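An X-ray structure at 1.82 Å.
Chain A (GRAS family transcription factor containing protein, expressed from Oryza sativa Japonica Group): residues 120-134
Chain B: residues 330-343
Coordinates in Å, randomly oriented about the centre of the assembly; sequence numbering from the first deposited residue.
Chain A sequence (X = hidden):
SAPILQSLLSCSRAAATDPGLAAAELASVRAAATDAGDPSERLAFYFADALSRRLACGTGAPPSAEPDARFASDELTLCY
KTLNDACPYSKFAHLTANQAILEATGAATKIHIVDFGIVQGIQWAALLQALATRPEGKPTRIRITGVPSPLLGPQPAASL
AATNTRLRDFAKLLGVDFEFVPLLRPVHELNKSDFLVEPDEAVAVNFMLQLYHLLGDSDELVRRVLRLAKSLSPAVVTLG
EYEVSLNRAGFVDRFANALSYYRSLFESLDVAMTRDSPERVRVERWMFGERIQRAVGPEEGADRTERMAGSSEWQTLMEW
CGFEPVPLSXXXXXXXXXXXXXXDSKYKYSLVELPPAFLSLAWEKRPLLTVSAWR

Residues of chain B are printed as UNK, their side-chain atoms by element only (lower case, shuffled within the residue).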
# COMPACT_ATOMS: atom_id res chain seq x y z
N GLN A 120 -7.20 12.05 -8.21
CA GLN A 120 -6.78 12.58 -6.91
C GLN A 120 -5.27 12.85 -7.08
O GLN A 120 -4.66 12.69 -8.13
CB GLN A 120 -7.00 11.60 -5.74
CG GLN A 120 -8.45 11.37 -5.22
CD GLN A 120 -9.27 12.64 -4.92
OE1 GLN A 120 -10.00 13.14 -5.77
NE2 GLN A 120 -9.21 13.12 -3.68
N GLY A 121 -4.65 13.30 -6.04
CA GLY A 121 -3.28 13.67 -6.38
C GLY A 121 -2.20 12.62 -6.21
O GLY A 121 -1.03 12.91 -6.38
N ILE A 122 -2.58 11.39 -5.89
CA ILE A 122 -1.52 10.50 -5.32
C ILE A 122 -0.41 10.16 -6.32
O ILE A 122 0.76 10.05 -5.92
CB ILE A 122 -2.16 9.22 -4.72
CG1 ILE A 122 -1.10 8.54 -3.81
CG2 ILE A 122 -2.65 8.34 -5.81
CD1 ILE A 122 -1.64 7.36 -2.96
N GLN A 123 -0.74 10.04 -7.63
CA GLN A 123 0.36 9.80 -8.57
C GLN A 123 1.42 10.89 -8.47
O GLN A 123 2.63 10.65 -8.54
CB GLN A 123 -0.18 9.76 -10.04
CG GLN A 123 0.98 9.44 -11.05
CD GLN A 123 0.50 9.17 -12.51
OE1 GLN A 123 -0.71 9.27 -12.83
NE2 GLN A 123 1.44 8.87 -13.37
N TRP A 124 0.96 12.15 -8.34
CA TRP A 124 1.93 13.22 -8.35
C TRP A 124 2.60 13.42 -7.03
O TRP A 124 3.73 13.90 -7.01
CB TRP A 124 1.21 14.55 -8.84
CG TRP A 124 0.56 14.24 -10.17
CD1 TRP A 124 -0.76 14.43 -10.50
CD2 TRP A 124 1.18 13.56 -11.31
NE1 TRP A 124 -0.99 13.95 -11.78
CE2 TRP A 124 0.16 13.41 -12.29
CE3 TRP A 124 2.48 13.09 -11.59
CZ2 TRP A 124 0.38 12.78 -13.52
CZ3 TRP A 124 2.72 12.41 -12.83
CH2 TRP A 124 1.65 12.28 -13.79
N ALA A 125 1.95 13.06 -5.95
CA ALA A 125 2.66 13.09 -4.66
C ALA A 125 3.81 12.06 -4.70
O ALA A 125 4.94 12.36 -4.31
CB ALA A 125 1.69 12.78 -3.53
N ALA A 126 3.51 10.89 -5.28
CA ALA A 126 4.56 9.88 -5.42
C ALA A 126 5.70 10.38 -6.32
O ALA A 126 6.92 10.17 -6.05
CB ALA A 126 3.93 8.55 -5.94
N LEU A 127 5.34 11.02 -7.44
CA LEU A 127 6.36 11.50 -8.33
C LEU A 127 7.19 12.61 -7.68
O LEU A 127 8.40 12.68 -7.85
CB LEU A 127 5.72 12.07 -9.65
CG LEU A 127 6.83 12.51 -10.63
CD1 LEU A 127 7.52 11.30 -11.34
CD2 LEU A 127 6.27 13.40 -11.76
N LEU A 128 6.54 13.51 -6.95
CA LEU A 128 7.29 14.59 -6.28
C LEU A 128 8.33 13.98 -5.32
O LEU A 128 9.49 14.39 -5.27
CB LEU A 128 6.33 15.48 -5.50
CG LEU A 128 5.54 16.47 -6.41
CD1 LEU A 128 4.37 17.15 -5.59
CD2 LEU A 128 6.51 17.49 -7.01
N GLN A 129 7.89 13.02 -4.53
CA GLN A 129 8.85 12.35 -3.63
C GLN A 129 10.03 11.73 -4.38
O GLN A 129 11.24 11.88 -4.01
CB GLN A 129 8.10 11.28 -2.84
CG GLN A 129 9.01 10.43 -1.84
CD GLN A 129 9.40 11.24 -0.63
OE1 GLN A 129 8.77 12.24 -0.30
NE2 GLN A 129 10.47 10.80 0.06
N ALA A 130 9.70 11.06 -5.49
CA ALA A 130 10.75 10.46 -6.32
C ALA A 130 11.69 11.48 -6.95
O ALA A 130 12.90 11.28 -6.93
CB ALA A 130 10.11 9.54 -7.40
N LEU A 131 11.15 12.58 -7.49
CA LEU A 131 11.97 13.63 -8.07
C LEU A 131 12.89 14.24 -7.02
O LEU A 131 14.02 14.62 -7.33
CB LEU A 131 11.07 14.77 -8.69
CG LEU A 131 10.34 14.33 -9.99
CD1 LEU A 131 9.23 15.33 -10.40
CD2 LEU A 131 11.37 14.14 -11.09
N ALA A 132 12.40 14.32 -5.78
CA ALA A 132 13.19 15.00 -4.75
C ALA A 132 14.41 14.20 -4.48
O ALA A 132 15.44 14.76 -4.13
CB ALA A 132 12.40 15.22 -3.47
N THR A 133 14.28 12.88 -4.64
CA THR A 133 15.44 12.04 -4.38
C THR A 133 16.15 11.43 -5.63
O THR A 133 16.92 10.46 -5.53
CB THR A 133 15.03 10.89 -3.40
OG1 THR A 133 13.86 10.23 -3.88
CG2 THR A 133 14.64 11.51 -2.07
N ARG A 134 15.95 12.02 -6.81
CA ARG A 134 16.50 11.39 -8.03
C ARG A 134 18.01 11.64 -8.16
O ARG A 134 18.55 12.57 -7.58
CB ARG A 134 15.73 11.93 -9.26
CG ARG A 134 16.16 13.36 -9.51
CD ARG A 134 15.47 13.98 -10.77
NE ARG A 134 15.93 15.37 -10.90
CZ ARG A 134 15.77 16.11 -12.00
NH1 ARG A 134 15.08 15.64 -13.05
NH2 ARG A 134 16.29 17.32 -12.03
N UNK B 330 15.49 14.84 5.56
CA UNK B 330 14.66 15.91 5.14
C UNK B 330 13.38 15.46 4.45
O UNK B 330 12.44 16.26 4.38
c UNK B 330 15.48 16.77 4.17
o UNK B 330 16.90 17.24 6.03
c UNK B 330 16.74 17.33 4.82
n UNK B 330 17.65 17.90 4.02
N UNK B 331 13.42 14.25 3.84
CA UNK B 331 12.31 13.64 3.14
C UNK B 331 11.65 12.47 3.89
O UNK B 331 11.00 11.63 3.28
c UNK B 331 12.93 15.42 0.68
c UNK B 331 14.88 14.06 0.74
c UNK B 331 15.60 15.08 0.08
c UNK B 331 12.79 13.13 1.77
c UNK B 331 13.55 14.22 1.03
o UNK B 331 15.66 17.32 -0.90
c UNK B 331 13.65 16.47 0.05
c UNK B 331 14.98 16.28 -0.25
N UNK B 332 11.81 12.43 5.22
CA UNK B 332 11.14 11.40 6.01
C UNK B 332 9.73 11.81 6.34
O UNK B 332 8.83 10.98 6.34
c UNK B 332 11.93 11.10 7.30
N UNK B 333 9.50 13.09 6.60
CA UNK B 333 8.13 13.46 6.85
C UNK B 333 7.32 13.37 5.55
O UNK B 333 6.16 12.94 5.59
n UNK B 333 4.51 16.13 10.40
c UNK B 333 5.79 16.33 10.75
n UNK B 333 6.15 16.31 12.02
n UNK B 333 6.70 16.53 9.81
c UNK B 333 6.39 16.58 8.38
c UNK B 333 8.01 14.85 7.48
c UNK B 333 6.56 15.22 7.73
N UNK B 334 7.89 13.80 4.41
CA UNK B 334 7.14 13.71 3.18
C UNK B 334 6.90 12.22 2.86
O UNK B 334 5.82 11.85 2.40
o UNK B 334 9.24 14.01 1.96
c UNK B 334 7.86 14.39 2.00
N UNK B 335 7.89 11.38 3.04
CA UNK B 335 7.66 9.96 2.70
C UNK B 335 6.55 9.35 3.55
O UNK B 335 5.70 8.55 3.11
c UNK B 335 8.91 9.15 2.89
o UNK B 335 10.41 6.33 1.85
c UNK B 335 8.68 7.71 2.65
c UNK B 335 9.94 6.94 2.81
n UNK B 335 10.50 6.95 4.05
N UNK B 336 6.55 9.75 4.81
CA UNK B 336 5.47 9.28 5.69
C UNK B 336 4.10 9.86 5.36
O UNK B 336 3.11 9.14 5.41
c UNK B 336 5.86 9.55 7.18
N UNK B 337 4.02 11.14 4.95
CA UNK B 337 2.77 11.67 4.40
C UNK B 337 2.31 11.00 3.15
O UNK B 337 1.14 10.77 2.95
c UNK B 337 2.33 14.01 5.24
c UNK B 337 2.92 13.16 4.14
o UNK B 337 2.37 15.25 5.12
o UNK B 337 1.82 13.44 6.25
N UNK B 338 3.26 10.62 2.30
CA UNK B 338 2.89 9.93 1.10
C UNK B 338 2.26 8.60 1.45
O UNK B 338 1.25 8.18 0.88
c UNK B 338 4.13 9.73 0.21
c UNK B 338 5.21 8.74 -1.89
c UNK B 338 2.77 9.41 -1.91
c UNK B 338 3.93 8.89 -1.03
N UNK B 339 2.84 7.91 2.43
CA UNK B 339 2.31 6.61 2.78
C UNK B 339 0.87 6.76 3.29
O UNK B 339 0.02 5.91 3.04
c UNK B 339 3.25 5.98 3.86
c UNK B 339 3.19 4.77 6.02
c UNK B 339 2.47 5.01 4.71
c UNK B 339 2.29 3.75 3.87
N UNK B 340 0.57 7.88 3.92
CA UNK B 340 -0.73 8.05 4.55
C UNK B 340 -1.77 8.65 3.59
O UNK B 340 -2.93 8.88 3.97
c UNK B 340 0.36 9.44 8.10
c UNK B 340 0.21 8.39 6.99
c UNK B 340 -0.45 7.10 7.51
c UNK B 340 -0.60 8.96 5.80
N UNK B 341 -1.34 8.93 2.36
CA UNK B 341 -2.17 9.73 1.45
C UNK B 341 -3.57 9.19 1.27
O UNK B 341 -4.53 9.96 1.26
c UNK B 341 -0.25 14.27 -0.86
c UNK B 341 -1.04 14.86 -1.83
c UNK B 341 -3.08 10.78 -1.71
c UNK B 341 -2.29 12.86 -2.02
c UNK B 341 -1.50 9.83 0.07
c UNK B 341 -0.48 12.96 -0.43
c UNK B 341 -2.06 14.18 -2.44
c UNK B 341 -1.52 12.25 -1.01
c UNK B 341 -2.05 10.90 -0.83
n UNK B 341 -3.25 11.97 -2.40
N UNK B 342 -3.70 7.88 1.12
CA UNK B 342 -5.05 7.33 0.88
C UNK B 342 -5.93 7.04 2.10
O UNK B 342 -7.09 6.62 1.95
c UNK B 342 -4.93 6.05 0.05
n UNK B 342 -4.30 5.38 -2.19
o UNK B 342 -5.28 7.41 -1.89
c UNK B 342 -4.86 6.33 -1.43
N UNK B 343 -5.39 7.21 3.30
CA UNK B 343 -6.23 7.15 4.49
C UNK B 343 -7.15 8.37 4.55
O UNK B 343 -6.71 9.48 4.89
c UNK B 343 -4.76 3.32 6.39
c UNK B 343 -3.48 3.18 5.91
c UNK B 343 -5.37 4.57 6.32
c UNK B 343 -4.68 5.68 5.83
o UNK B 343 -2.90 1.97 5.96
c UNK B 343 -2.78 4.26 5.38
c UNK B 343 -3.38 5.49 5.36
c UNK B 343 -5.36 7.04 5.75
O HOH W 1 11.09 7.90 -0.55
O HOH W 2 17.33 16.11 -2.55

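Position 330 has two carbons, the second carrying one oxygen and one nitrogen. It lies out of reach of chain A. It is B:Asn330.

Position 331 has one carbon, then a six-carbon ring bearing an oxygen. A:Ala132 CB lies over one ring face, 4.3 Å from the centroid. This is B:Tyr331. Water 2 links its OH (2.6 Å) to A:Ala132 O (2.8 Å).

Position 332 has a single carbon, pointing away: B:Ala332.

Position 333 has three carbons, a nitrogen, then a carbon carrying two more nitrogens. This guanidinium chain also starts away from chain A. It is B:Arg333.

Position 334 has one carbon and one oxygen, and the oxygen meets A:Gln129. It is B:Ser334. Its OG donates a hydrogen bond to A:Gln129 OE1 at 2.9 Å.

Position 335 has three carbons, the third carrying oxygen and nitrogen. Its CB is 3.6 Å from A:Gln129 NE2. It is B:Gln335. Water 1 accepts from A:Gln129 NE2 (3.0 Å) and donates to B:Gln335 OE1 (2.9 Å).

Position 336 has one carbon, directed away: B:Ala336.

Position 337 has two carbons, the second carrying two oxygens. This carboxylate does not reach chain A. It is B:Asp337.

Position 338 has four carbons, forked at the second. They pack against A:Ile122, A:Ala125, A:Ala126 and A:Gln129. It is B:Leu338, with CD1 3.9 Å from A:Ala125 CB.

Position 339 has four carbons, forked at the second, and its CA-to-CB bond points away. It is B:Leu339.

Position 340 has the same pattern and is out of reach. It is B:Leu340.

Position 341 has one carbon, then fused five- and six-membered rings holding eight carbons and a nitrogen. A:Ala125 CB sits over the six-membered ring, 3.7 Å from its centroid. It is B:Trp341. Its CD1 is 3.5 Å from A:Ile122 CB.

Position 342 has two carbons, the second carrying oxygen and nitrogen. Its end comes nearer to A:Ile122. It is B:Asn342, with ND2 3.4 Å from A:Ile122 CD1.

Position 343 has one carbon and a six-carbon ring with an oxygen, out of reach: B:Tyr343.

The two helices run nearly antiparallel, at 157°, and their axes approach to 10.1 Å. A:Ala125 CB lies over one face of the B:Trp341 ring and A:Ala132 CB over one face of the B:Tyr331 ring, while B:Leu338 packs between these two contacts. A:Gly121 also lies beside B:Trp341, where a CB would be tight against CZ2. Between the two aromatic contacts, A:Gln129 uses both ends of its amide. A:Gln129 OE1 accepts from B:Ser334 OG, while A:Gln129 NE2 donates a weak hydrogen bond to B:Tyr331 O at 3.4 Å. The contact buries 605 Å², counting both sides.

Chain B (330-343) NYARSQADLLLWNY
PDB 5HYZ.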